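Long-range contacts in chitinase (Chromobacterium violaceum, PDB 4TXG), which probably hydrolyses the glycosidic bonds of chitin as a family 18 glycoside hydrolase, and probably binds this carbohydrate as well: residues L377-F383 / Y759-G765; G434-N440 / H722-N726; W443-R449 / L730-F734. All coordinates share one frame; numbering follows the deposited sequence.

All three interactions join the glycoside hydrolase family 18 part of the chain to the C-terminal region matched by the chitinase C family. Interaction 2 is nested within the loop closed by interaction 1, as is interaction 3. Interactions 2 and 3 cross along the chain, with centres about 10 Å apart. His722 ND1 and Lys731 N, 2.9 Å apart and probably hydrogen-bonded, tie them together. Centres of interactions 1 and 3 lie about 13 Å apart, and Ser764 OG probably bonds Tyr447 O at 2.7 Å. Interactions 1 and 2 meet where Leu761 CD2 packs on Tyr438 CD2 at 3.7 Å. A cesium ion is bound at the edge of interaction 3.

Interaction 1. Residues L377-F383 / Y759-G765; sequences LRGMETF and YYLPISG
Arg378 reaches over Pro762 to Tyr760 O. Its CB packs on Pro762 CG at 4.1 Å, and the same ring carbon lies 3.7 Å from Arg378 N. CG stands anti to the backbone N (chi1 -176°), and the chain runs extended until it bends at chi3. At the tip, NH2 donates to Tyr760 O at 3.3 Å. The bond is fairly straight, 154° at the hydrogen, and the acceptor sits 18° out of the guanidinium plane. NH2 also lies near Leu761 CD2. NH1 turns to another partner, Asn672 O, so the guanidinium grips two backbone carbonyls. Further along, Thr382 CB lies 3.3 Å from Gly765 O. Gly765 N makes a weak hydrogen bond to Thr382 O at 3.4 Å. One water bonds Glu381 O and Tyr759 OH and accepts from Ile763 N. A second links Thr382 O to Gly765 N, and a third links Thr382 OG1 to Gly765 O. Two beta turns sharing Met380, type I then type II', follow helix 374-377, in the loop between barrel strands 365-371 and 391-395. Segment 759-765 links two sheets that probably form a C-terminal beta-sandwich; the buried contact joins it to the barrel.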
loop_
_atom_site.group_PDB
_atom_site.type_symbol
_atom_site.label_atom_id
_atom_site.label_comp_id
_atom_site.label_asym_id
_atom_site.label_seq_id
_atom_site.Cartn_x
_atom_site.Cartn_y
_atom_site.Cartn_z
ATOM N N LEU A 377 -2.895 -10.785 -2.946
ATOM C CA LEU A 377 -2.975 -11.120 -1.529
ATOM C C LEU A 377 -3.314 -12.585 -1.294
ATOM O O LEU A 377 -3.058 -13.122 -0.210
ATOM C CB LEU A 377 -4.004 -10.218 -0.842
ATOM C CG LEU A 377 -3.568 -8.757 -0.679
ATOM C CD1 LEU A 377 -4.761 -7.898 -0.271
ATOM C CD2 LEU A 377 -2.420 -8.586 0.328
ATOM N N ARG A 378 -3.870 -13.250 -2.309
ATOM C CA ARG A 378 -4.189 -14.669 -2.150
ATOM C C ARG A 378 -2.902 -15.481 -1.950
ATOM O O ARG A 378 -2.927 -16.573 -1.389
ATOM C CB ARG A 378 -4.974 -15.192 -3.354
ATOM C CG ARG A 378 -5.434 -16.637 -3.214
ATOM C CD ARG A 378 -6.388 -17.012 -4.337
ATOM N NE ARG A 378 -7.619 -16.226 -4.301
ATOM C CZ ARG A 378 -8.758 -16.634 -3.746
ATOM N NH1 ARG A 378 -8.829 -17.821 -3.167
ATOM N NH2 ARG A 378 -9.834 -15.851 -3.779
ATOM N N GLY A 379 -1.777 -14.929 -2.393
ATOM C CA GLY A 379 -0.496 -15.591 -2.227
ATOM C C GLY A 379 0.344 -15.016 -1.099
ATOM O O GLY A 379 1.542 -15.259 -1.040
ATOM N N MET A 380 -0.275 -14.257 -0.202
ATOM C CA MET A 380 0.482 -13.632 0.883
ATOM C C MET A 380 -0.006 -14.053 2.276
ATOM O O MET A 380 0.100 -13.283 3.241
ATOM C CB MET A 380 0.447 -12.106 0.701
ATOM C CG MET A 380 1.179 -11.693 -0.590
ATOM S SD MET A 380 0.990 -9.986 -1.133
ATOM C CE MET A 380 1.770 -9.141 0.231
ATOM N N GLU A 381 -0.508 -15.290 2.358
ATOM C CA GLU A 381 -0.915 -15.926 3.612
ATOM C C GLU A 381 -1.867 -15.010 4.389
ATOM O O GLU A 381 -2.930 -14.690 3.872
ATOM C CB GLU A 381 0.330 -16.330 4.418
ATOM C CG GLU A 381 1.171 -17.344 3.592
ATOM C CD GLU A 381 2.297 -18.021 4.354
ATOM O OE1 GLU A 381 2.425 -17.800 5.579
ATOM O OE2 GLU A 381 3.055 -18.799 3.713
ATOM N N THR A 382 -1.496 -14.580 5.592
ATOM C CA THR A 382 -2.310 -13.611 6.337
ATOM C C THR A 382 -1.579 -12.283 6.566
ATOM O O THR A 382 -1.926 -11.524 7.477
ATOM C CB THR A 382 -2.742 -14.171 7.714
ATOM O OG1 THR A 382 -1.584 -14.416 8.530
ATOM C CG2 THR A 382 -3.517 -15.469 7.549
ATOM N N PHE A 383 -0.589 -11.997 5.729
ATOM C CA PHE A 383 0.244 -10.800 5.890
ATOM C C PHE A 383 0.745 -10.672 7.332
ATOM O O PHE A 383 0.577 -9.635 7.982
ATOM C CB PHE A 383 -0.516 -9.536 5.467
ATOM C CG PHE A 383 0.370 -8.514 4.802
ATOM C CD1 PHE A 383 1.569 -8.138 5.396
ATOM C CD2 PHE A 383 0.036 -7.976 3.570
ATOM C CE1 PHE A 383 2.400 -7.215 4.792
ATOM C CE2 PHE A 383 0.876 -7.053 2.961
ATOM C CZ PHE A 383 2.051 -6.682 3.571
ATOM N N TYR A 759 -12.088 -20.293 3.957
ATOM C CA TYR A 759 -12.768 -19.040 3.635
ATOM C C TYR A 759 -12.438 -18.666 2.184
ATOM O O TYR A 759 -11.593 -19.310 1.557
ATOM C CB TYR A 759 -12.385 -17.925 4.613
ATOM C CG TYR A 759 -10.898 -17.729 4.816
ATOM C CD1 TYR A 759 -10.188 -18.486 5.746
ATOM C CD2 TYR A 759 -10.209 -16.763 4.100
ATOM C CE1 TYR A 759 -8.820 -18.301 5.934
ATOM C CE2 TYR A 759 -8.850 -16.574 4.281
ATOM C CZ TYR A 759 -8.161 -17.347 5.198
ATOM O OH TYR A 759 -6.811 -17.145 5.377
ATOM N N TYR A 760 -13.099 -17.644 1.645
ATOM C CA TYR A 760 -13.152 -17.510 0.189
ATOM C C TYR A 760 -12.478 -16.294 -0.427
ATOM O O TYR A 760 -12.242 -16.281 -1.637
ATOM C CB TYR A 760 -14.611 -17.570 -0.264
ATOM C CG TYR A 760 -15.120 -18.972 -0.110
ATOM C CD1 TYR A 760 -14.804 -19.939 -1.056
ATOM C CD2 TYR A 760 -15.844 -19.352 1.011
ATOM C CE1 TYR A 760 -15.230 -21.237 -0.915
ATOM C CE2 TYR A 760 -16.276 -20.664 1.161
ATOM C CZ TYR A 760 -15.964 -21.594 0.192
ATOM O OH TYR A 760 -16.388 -22.897 0.314
ATOM N N LEU A 761 -12.157 -15.288 0.381
ATOM C CA LEU A 761 -11.312 -14.187 -0.075
ATOM C C LEU A 761 -10.234 -13.929 0.973
ATOM O O LEU A 761 -10.408 -14.287 2.144
ATOM C CB LEU A 761 -12.132 -12.920 -0.341
ATOM C CG LEU A 761 -12.951 -12.915 -1.643
ATOM C CD1 LEU A 761 -13.947 -11.752 -1.664
ATOM C CD2 LEU A 761 -12.036 -12.855 -2.856
ATOM N N PRO A 762 -9.116 -13.305 0.565
ATOM C CA PRO A 762 -8.007 -13.141 1.512
ATOM C C PRO A 762 -8.348 -12.338 2.765
ATOM O O PRO A 762 -9.201 -11.442 2.736
ATOM C CB PRO A 762 -6.952 -12.411 0.676
ATOM C CG PRO A 762 -7.207 -12.917 -0.732
ATOM C CD PRO A 762 -8.721 -12.948 -0.810
ATOM N N ILE A 763 -7.669 -12.689 3.861
ATOM C CA ILE A 763 -7.730 -11.943 5.114
ATOM C C ILE A 763 -6.325 -11.738 5.663
ATOM O O ILE A 763 -5.397 -12.487 5.327
ATOM C CB ILE A 763 -8.570 -12.675 6.201
ATOM C CG1 ILE A 763 -7.843 -13.945 6.649
ATOM C CG2 ILE A 763 -9.992 -12.984 5.691
ATOM C CD1 ILE A 763 -8.540 -14.707 7.769
ATOM N N SER A 764 -6.166 -10.707 6.487
ATOM C CA SER A 764 -4.989 -10.576 7.336
ATOM C C SER A 764 -5.435 -10.853 8.770
ATOM O O SER A 764 -6.635 -11.025 9.037
ATOM C CB SER A 764 -4.338 -9.192 7.213
ATOM O OG SER A 764 -5.206 -8.157 7.651
ATOM N N GLY A 765 -4.484 -10.910 9.686
ATOM C CA GLY A 765 -4.797 -11.292 11.050
ATOM C C GLY A 765 -4.948 -12.801 11.162
ATOM O O GLY A 765 -4.074 -13.542 10.717
HETATM O O HOH W 1 -5.835 -15.091 3.787
HETATM O O HOH W 2 -1.601 -9.949 9.934
HETATM O O HOH W 3 -1.470 -12.652 10.571
#

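Interaction 2. Residues G434-N440 / H722-N726; sequences GNIGYLN and HSGSN
Gly434 O faces Gly724 O at 3.4 Å, a close approach of two acceptors. Next, Asn435 rests its CB on Ser725 CB at 4.0 Å. Its carbonyl oxygen takes a weak hydrogen bond from Asn726 N and a CA-H...O contact from Ser725 CA. Ile436 lays CG2 against the Asn726 amide, 3.9 Å from ND2, and its side chain runs crosswise to that of Asn726. Gly437 N donates to Asn726 OD1 at 2.9 Å, and Gly437 O accepts from Asn726 ND2 at 2.8 Å. Both bonds are straight, 163° and 170° at the hydrogen. The ND2 bond lies in the amide plane, while Gly437 N meets OD1 tilted out of the carbonyl plane. Asn726 CG sits between its backbone N and carbonyl carbon (chi1 66°), which puts the amide against Gly437. This two-pronged amide joins the loop before barrel helix 441-448 to the loop between strands 716-719 and 734-740. Asn440 follows as the N-cap of that helix, with OD1 bonded to Trp443 N. Its ND2 reaches Gly437 O from above the carbonyl plane, giving that oxygen a second donor. A water donates to Asn440 OD1 and accepts from Asn726 ND2.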
loop_
_atom_site.group_PDB
_atom_site.type_symbol
_atom_site.label_atom_id
_atom_site.label_comp_id
_atom_site.label_asym_id
_atom_site.label_seq_id
_atom_site.Cartn_x
_atom_site.Cartn_y
_atom_site.Cartn_z
ATOM N N GLY A 434 -20.396 -14.800 -1.747
ATOM C CA GLY A 434 -21.373 -13.998 -1.023
ATOM C C GLY A 434 -21.585 -12.593 -1.565
ATOM O O GLY A 434 -21.795 -11.650 -0.797
ATOM N N ASN A 435 -21.527 -12.471 -2.886
ATOM C CA ASN A 435 -21.657 -11.196 -3.600
ATOM C C ASN A 435 -20.729 -10.088 -3.116
ATOM O O ASN A 435 -21.083 -8.905 -3.137
ATOM C CB ASN A 435 -23.092 -10.712 -3.551
ATOM C CG ASN A 435 -23.981 -11.501 -4.483
ATOM O OD1 ASN A 435 -24.685 -12.405 -4.049
ATOM N ND2 ASN A 435 -23.916 -11.191 -5.784
ATOM N N ILE A 436 -19.531 -10.483 -2.710
ATOM C CA ILE A 436 -18.482 -9.527 -2.397
ATOM C C ILE A 436 -17.576 -9.338 -3.605
ATOM O O ILE A 436 -16.940 -10.287 -4.057
ATOM C CB ILE A 436 -17.655 -9.989 -1.192
ATOM C CG1 ILE A 436 -18.562 -10.042 0.051
ATOM C CG2 ILE A 436 -16.450 -9.060 -0.967
ATOM C CD1 ILE A 436 -17.835 -10.335 1.333
ATOM N N GLY A 437 -17.534 -8.118 -4.138
ATOM C CA GLY A 437 -16.582 -7.780 -5.192
ATOM C C GLY A 437 -15.380 -7.076 -4.582
ATOM O O GLY A 437 -15.558 -6.225 -3.723
ATOM N N TYR A 438 -14.163 -7.407 -5.019
ATOM C CA TYR A 438 -12.982 -6.997 -4.248
ATOM C C TYR A 438 -12.034 -5.997 -4.911
ATOM O O TYR A 438 -11.069 -5.575 -4.278
ATOM C CB TYR A 438 -12.167 -8.234 -3.844
ATOM C CG TYR A 438 -11.764 -9.096 -5.010
ATOM C CD1 TYR A 438 -10.603 -8.832 -5.730
ATOM C CD2 TYR A 438 -12.556 -10.165 -5.403
ATOM C CE1 TYR A 438 -10.244 -9.617 -6.812
ATOM C CE2 TYR A 438 -12.200 -10.956 -6.474
ATOM C CZ TYR A 438 -11.049 -10.680 -7.171
ATOM O OH TYR A 438 -10.710 -11.474 -8.242
ATOM N N LEU A 439 -12.285 -5.611 -6.162
ATOM C CA LEU A 439 -11.376 -4.692 -6.853
ATOM C C LEU A 439 -11.725 -3.244 -6.526
ATOM O O LEU A 439 -12.123 -2.467 -7.400
ATOM C CB LEU A 439 -11.411 -4.914 -8.376
ATOM C CG LEU A 439 -10.683 -6.158 -8.891
ATOM C CD1 LEU A 439 -10.740 -6.237 -10.409
ATOM C CD2 LEU A 439 -9.233 -6.158 -8.406
ATOM N N ASN A 440 -11.581 -2.881 -5.261
ATOM C CA ASN A 440 -11.934 -1.534 -4.841
ATOM C C ASN A 440 -11.250 -1.173 -3.534
ATOM O O ASN A 440 -10.838 -2.045 -2.776
ATOM C CB ASN A 440 -13.459 -1.393 -4.712
ATOM C CG ASN A 440 -14.058 -2.411 -3.749
ATOM O OD1 ASN A 440 -14.125 -2.169 -2.548
ATOM N ND2 ASN A 440 -14.487 -3.560 -4.274
ATOM N N HIS A 722 -20.841 -7.864 8.231
ATOM C CA HIS A 722 -21.330 -7.631 6.883
ATOM C C HIS A 722 -22.099 -8.824 6.327
ATOM O O HIS A 722 -21.620 -9.953 6.371
ATOM C CB HIS A 722 -20.191 -7.295 5.923
ATOM C CG HIS A 722 -20.668 -7.071 4.528
ATOM N ND1 HIS A 722 -21.131 -5.846 4.087
ATOM C CD2 HIS A 722 -20.843 -7.929 3.494
ATOM C CE1 HIS A 722 -21.543 -5.956 2.840
ATOM N NE2 HIS A 722 -21.380 -7.215 2.454
ATOM N N SER A 723 -23.272 -8.543 5.768
ATOM C CA SER A 723 -24.052 -9.544 5.052
ATOM C C SER A 723 -24.525 -8.969 3.725
ATOM O O SER A 723 -24.699 -7.757 3.592
ATOM C CB SER A 723 -25.248 -10.003 5.890
ATOM O OG SER A 723 -24.812 -10.547 7.124
ATOM N N GLY A 724 -24.723 -9.839 2.744
ATOM C CA GLY A 724 -25.213 -9.415 1.447
ATOM C C GLY A 724 -24.125 -8.818 0.584
ATOM O O GLY A 724 -22.938 -8.889 0.907
ATOM N N SER A 725 -24.544 -8.222 -0.525
ATOM C CA SER A 725 -23.628 -7.577 -1.455
ATOM C C SER A 725 -22.856 -6.434 -0.786
ATOM O O SER A 725 -23.341 -5.856 0.191
ATOM C CB SER A 725 -24.422 -7.068 -2.656
ATOM O OG SER A 725 -23.886 -5.882 -3.174
ATOM N N ASN A 726 -21.658 -6.123 -1.286
ATOM C CA ASN A 726 -20.907 -4.980 -0.764
ATOM C C ASN A 726 -20.994 -3.778 -1.699
ATOM O O ASN A 726 -20.154 -2.885 -1.664
ATOM C CB ASN A 726 -19.437 -5.343 -0.469
ATOM C CG ASN A 726 -18.626 -5.685 -1.723
ATOM O OD1 ASN A 726 -19.146 -6.241 -2.686
ATOM N ND2 ASN A 726 -17.331 -5.373 -1.691
HETATM O O HOH W 4 -15.806 -3.158 -0.525
#

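Interaction 3. Residues W443-R449 / L730-F734; sequences WAYHYYR and LKGDF. With CS (cesium ion), chain G.
His446 carries the middle of the contact. Leu730 CD1 approaches its ring obliquely, 3.6 Å from CD2, and the two side chains pass antiparallel. Asp733 OD1 lies at the ring edge, in plane, 3.2 Å from His446 CE1. The ring and carboxylate planes are 51° apart. Gly732 O comes close to the same carbon.

The Arg449 chain bends at chi2 and chi3, which places its guanidinium by Phe734. Phe734 brings CZ and CE2 up to this group, with Arg449 NH1 3.5 Å from CZ. The two planes are nearly perpendicular, 80° apart. Arg449 O also sits in the plane of the phenyl ring, 3.3 Å from CE1. A long salt bridge, 3.7 Å, links Arg449 NH2 to Asp733 OD2.

Three waters carry the hydrogen bonding between the segments. One joins His446 NE2 to Leu730 O. Another meets His446 ND1 and donates to both His446 O and Asp733 O, while a third bridges Tyr445 OH and Asp733 OD1. The His446 nitrogens are thus both held through water, which would limit the ring's rotation. Tyr445 CD2 covers one face of that ring, over its centre. Arg449 CG in turn covers a face of the Tyr445 ring.

Farther out, Phe734 O binds a cesium ion at 3.0 Å together with Ser719 OG and a water. Leu730 N is held by Asp442 OD2. Helix 441-448 lies in the crossover between parallel neighbours 391-395 and 457-462, a beta-alpha-beta unit of the TIM barrel, and its outer side receives the C-terminal region.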
loop_
_atom_site.group_PDB
_atom_site.type_symbol
_atom_site.label_atom_id
_atom_site.label_comp_id
_atom_site.label_asym_id
_atom_site.label_seq_id
_atom_site.Cartn_x
_atom_site.Cartn_y
_atom_site.Cartn_z
ATOM N N TRP A 443 -12.634 -2.502 -0.145
ATOM C CA TRP A 443 -12.351 -3.912 0.151
ATOM C C TRP A 443 -10.933 -4.045 0.693
ATOM O O TRP A 443 -10.694 -4.734 1.694
ATOM C CB TRP A 443 -12.530 -4.811 -1.092
ATOM C CG TRP A 443 -12.215 -6.257 -0.775
ATOM C CD1 TRP A 443 -13.088 -7.214 -0.344
ATOM C CD2 TRP A 443 -10.925 -6.881 -0.819
ATOM N NE1 TRP A 443 -12.423 -8.404 -0.130
ATOM C CE2 TRP A 443 -11.092 -8.224 -0.418
ATOM C CE3 TRP A 443 -9.643 -6.435 -1.181
ATOM C CZ2 TRP A 443 -10.029 -9.128 -0.355
ATOM C CZ3 TRP A 443 -8.579 -7.329 -1.109
ATOM C CH2 TRP A 443 -8.780 -8.666 -0.699
ATOM N N ALA A 444 -9.988 -3.376 0.034
ATOM C CA ALA A 444 -8.586 -3.440 0.443
ATOM C C ALA A 444 -8.382 -2.895 1.856
ATOM O O ALA A 444 -7.627 -3.460 2.644
ATOM C CB ALA A 444 -7.714 -2.679 -0.549
ATOM N N TYR A 445 -9.028 -1.774 2.172
ATOM C CA TYR A 445 -8.962 -1.241 3.528
ATOM C C TYR A 445 -9.420 -2.302 4.532
ATOM O O TYR A 445 -8.768 -2.560 5.554
ATOM C CB TYR A 445 -9.827 0.017 3.659
ATOM C CG TYR A 445 -10.164 0.359 5.091
ATOM C CD1 TYR A 445 -9.208 0.915 5.944
ATOM C CD2 TYR A 445 -11.436 0.116 5.596
ATOM C CE1 TYR A 445 -9.516 1.217 7.259
ATOM C CE2 TYR A 445 -11.748 0.424 6.913
ATOM C CZ TYR A 445 -10.788 0.965 7.734
ATOM O OH TYR A 445 -11.105 1.257 9.049
ATOM N N HIS A 446 -10.550 -2.923 4.236
ATOM C CA HIS A 446 -11.110 -3.891 5.167
ATOM C C HIS A 446 -10.249 -5.142 5.273
ATOM O O HIS A 446 -10.187 -5.762 6.344
ATOM C CB HIS A 446 -12.545 -4.222 4.766
ATOM C CG HIS A 446 -13.514 -3.180 5.229
ATOM N ND1 HIS A 446 -13.751 -2.951 6.565
ATOM C CD2 HIS A 446 -14.240 -2.265 4.545
ATOM C CE1 HIS A 446 -14.618 -1.955 6.689
ATOM N NE2 HIS A 446 -14.935 -1.529 5.482
ATOM N N TYR A 447 -9.553 -5.491 4.195
ATOM C CA TYR A 447 -8.573 -6.570 4.278
ATOM C C TYR A 447 -7.511 -6.237 5.340
ATOM O O TYR A 447 -7.212 -7.052 6.220
ATOM C CB TYR A 447 -7.895 -6.825 2.906
ATOM C CG TYR A 447 -6.676 -7.722 3.026
ATOM C CD1 TYR A 447 -5.424 -7.188 3.328
ATOM C CD2 TYR A 447 -6.779 -9.107 2.882
ATOM C CE1 TYR A 447 -4.319 -7.999 3.477
ATOM C CE2 TYR A 447 -5.666 -9.921 3.026
ATOM C CZ TYR A 447 -4.438 -9.354 3.326
ATOM O OH TYR A 447 -3.300 -10.154 3.468
ATOM N N TYR A 448 -6.938 -5.043 5.255
ATOM C CA TYR A 448 -5.812 -4.710 6.134
ATOM C C TYR A 448 -6.231 -4.539 7.596
ATOM O O TYR A 448 -5.405 -4.696 8.496
ATOM C CB TYR A 448 -5.073 -3.464 5.604
ATOM C CG TYR A 448 -4.200 -3.883 4.432
ATOM C CD1 TYR A 448 -3.006 -4.554 4.648
ATOM C CD2 TYR A 448 -4.604 -3.672 3.116
ATOM C CE1 TYR A 448 -2.221 -4.997 3.594
ATOM C CE2 TYR A 448 -3.818 -4.112 2.046
ATOM C CZ TYR A 448 -2.626 -4.766 2.296
ATOM O OH TYR A 448 -1.825 -5.220 1.256
ATOM N N ARG A 449 -7.510 -4.265 7.849
ATOM C CA ARG A 449 -7.978 -4.174 9.232
ATOM C C ARG A 449 -7.963 -5.520 9.949
ATOM O O ARG A 449 -8.115 -5.576 11.171
ATOM C CB ARG A 449 -9.387 -3.585 9.287
ATOM C CG ARG A 449 -9.420 -2.101 8.970
ATOM C CD ARG A 449 -8.775 -1.292 10.111
ATOM N NE ARG A 449 -9.704 -1.234 11.235
ATOM C CZ ARG A 449 -9.651 -2.035 12.280
ATOM N NH1 ARG A 449 -8.684 -2.939 12.373
ATOM N NH2 ARG A 449 -10.553 -1.928 13.239
ATOM N N LEU A 730 -18.570 -2.259 2.258
ATOM C CA LEU A 730 -18.766 -3.253 3.306
ATOM C C LEU A 730 -19.397 -2.577 4.526
ATOM O O LEU A 730 -19.065 -1.437 4.835
ATOM C CB LEU A 730 -17.433 -3.915 3.662
ATOM C CG LEU A 730 -16.936 -4.864 2.565
ATOM C CD1 LEU A 730 -15.418 -5.093 2.664
ATOM C CD2 LEU A 730 -17.698 -6.176 2.660
ATOM N N LYS A 731 -20.309 -3.268 5.211
ATOM C CA LYS A 731 -21.149 -2.617 6.216
ATOM C C LYS A 731 -20.594 -2.678 7.635
ATOM O O LYS A 731 -21.216 -2.168 8.572
ATOM C CB LYS A 731 -22.554 -3.227 6.197
ATOM C CG LYS A 731 -23.306 -2.989 4.896
ATOM C CD LYS A 731 -24.489 -3.943 4.791
ATOM C CE LYS A 731 -25.079 -3.960 3.386
ATOM N NZ LYS A 731 -25.991 -5.129 3.208
ATOM N N GLY A 732 -19.435 -3.300 7.795
ATOM C CA GLY A 732 -18.774 -3.373 9.086
ATOM C C GLY A 732 -17.331 -3.808 8.913
ATOM O O GLY A 732 -16.921 -4.168 7.811
ATOM N N ASP A 733 -16.567 -3.772 10.003
ATOM C CA ASP A 733 -15.156 -4.160 9.999
ATOM C C ASP A 733 -14.934 -5.671 10.138
ATOM O O ASP A 733 -14.067 -6.241 9.465
ATOM C CB ASP A 733 -14.404 -3.466 11.142
ATOM C CG ASP A 733 -14.261 -1.967 10.942
ATOM O OD1 ASP A 733 -14.473 -1.473 9.816
ATOM O OD2 ASP A 733 -13.905 -1.276 11.926
ATOM N N PHE A 734 -15.683 -6.312 11.032
ATOM C CA PHE A 734 -15.379 -7.700 11.362
ATOM C C PHE A 734 -16.577 -8.607 11.418
ATOM O O PHE A 734 -17.669 -8.211 11.824
ATOM C CB PHE A 734 -14.662 -7.781 12.712
ATOM C CG PHE A 734 -13.401 -6.979 12.769
ATOM C CD1 PHE A 734 -12.306 -7.344 12.001
ATOM C CD2 PHE A 734 -13.313 -5.857 13.578
ATOM C CE1 PHE A 734 -11.130 -6.611 12.055
ATOM C CE2 PHE A 734 -12.142 -5.102 13.625
ATOM C CZ PHE A 734 -11.052 -5.479 12.870
HETATM CS CS CS G . -19.178 -7.697 14.425
HETATM O O HOH W 5 -13.801 1.169 9.592
HETATM O O HOH W 6 -12.307 -4.808 8.002
HETATM O O HOH W 7 -16.854 0.109 4.468
HETATM O O HOH W 8 -16.547 -8.065 16.283
#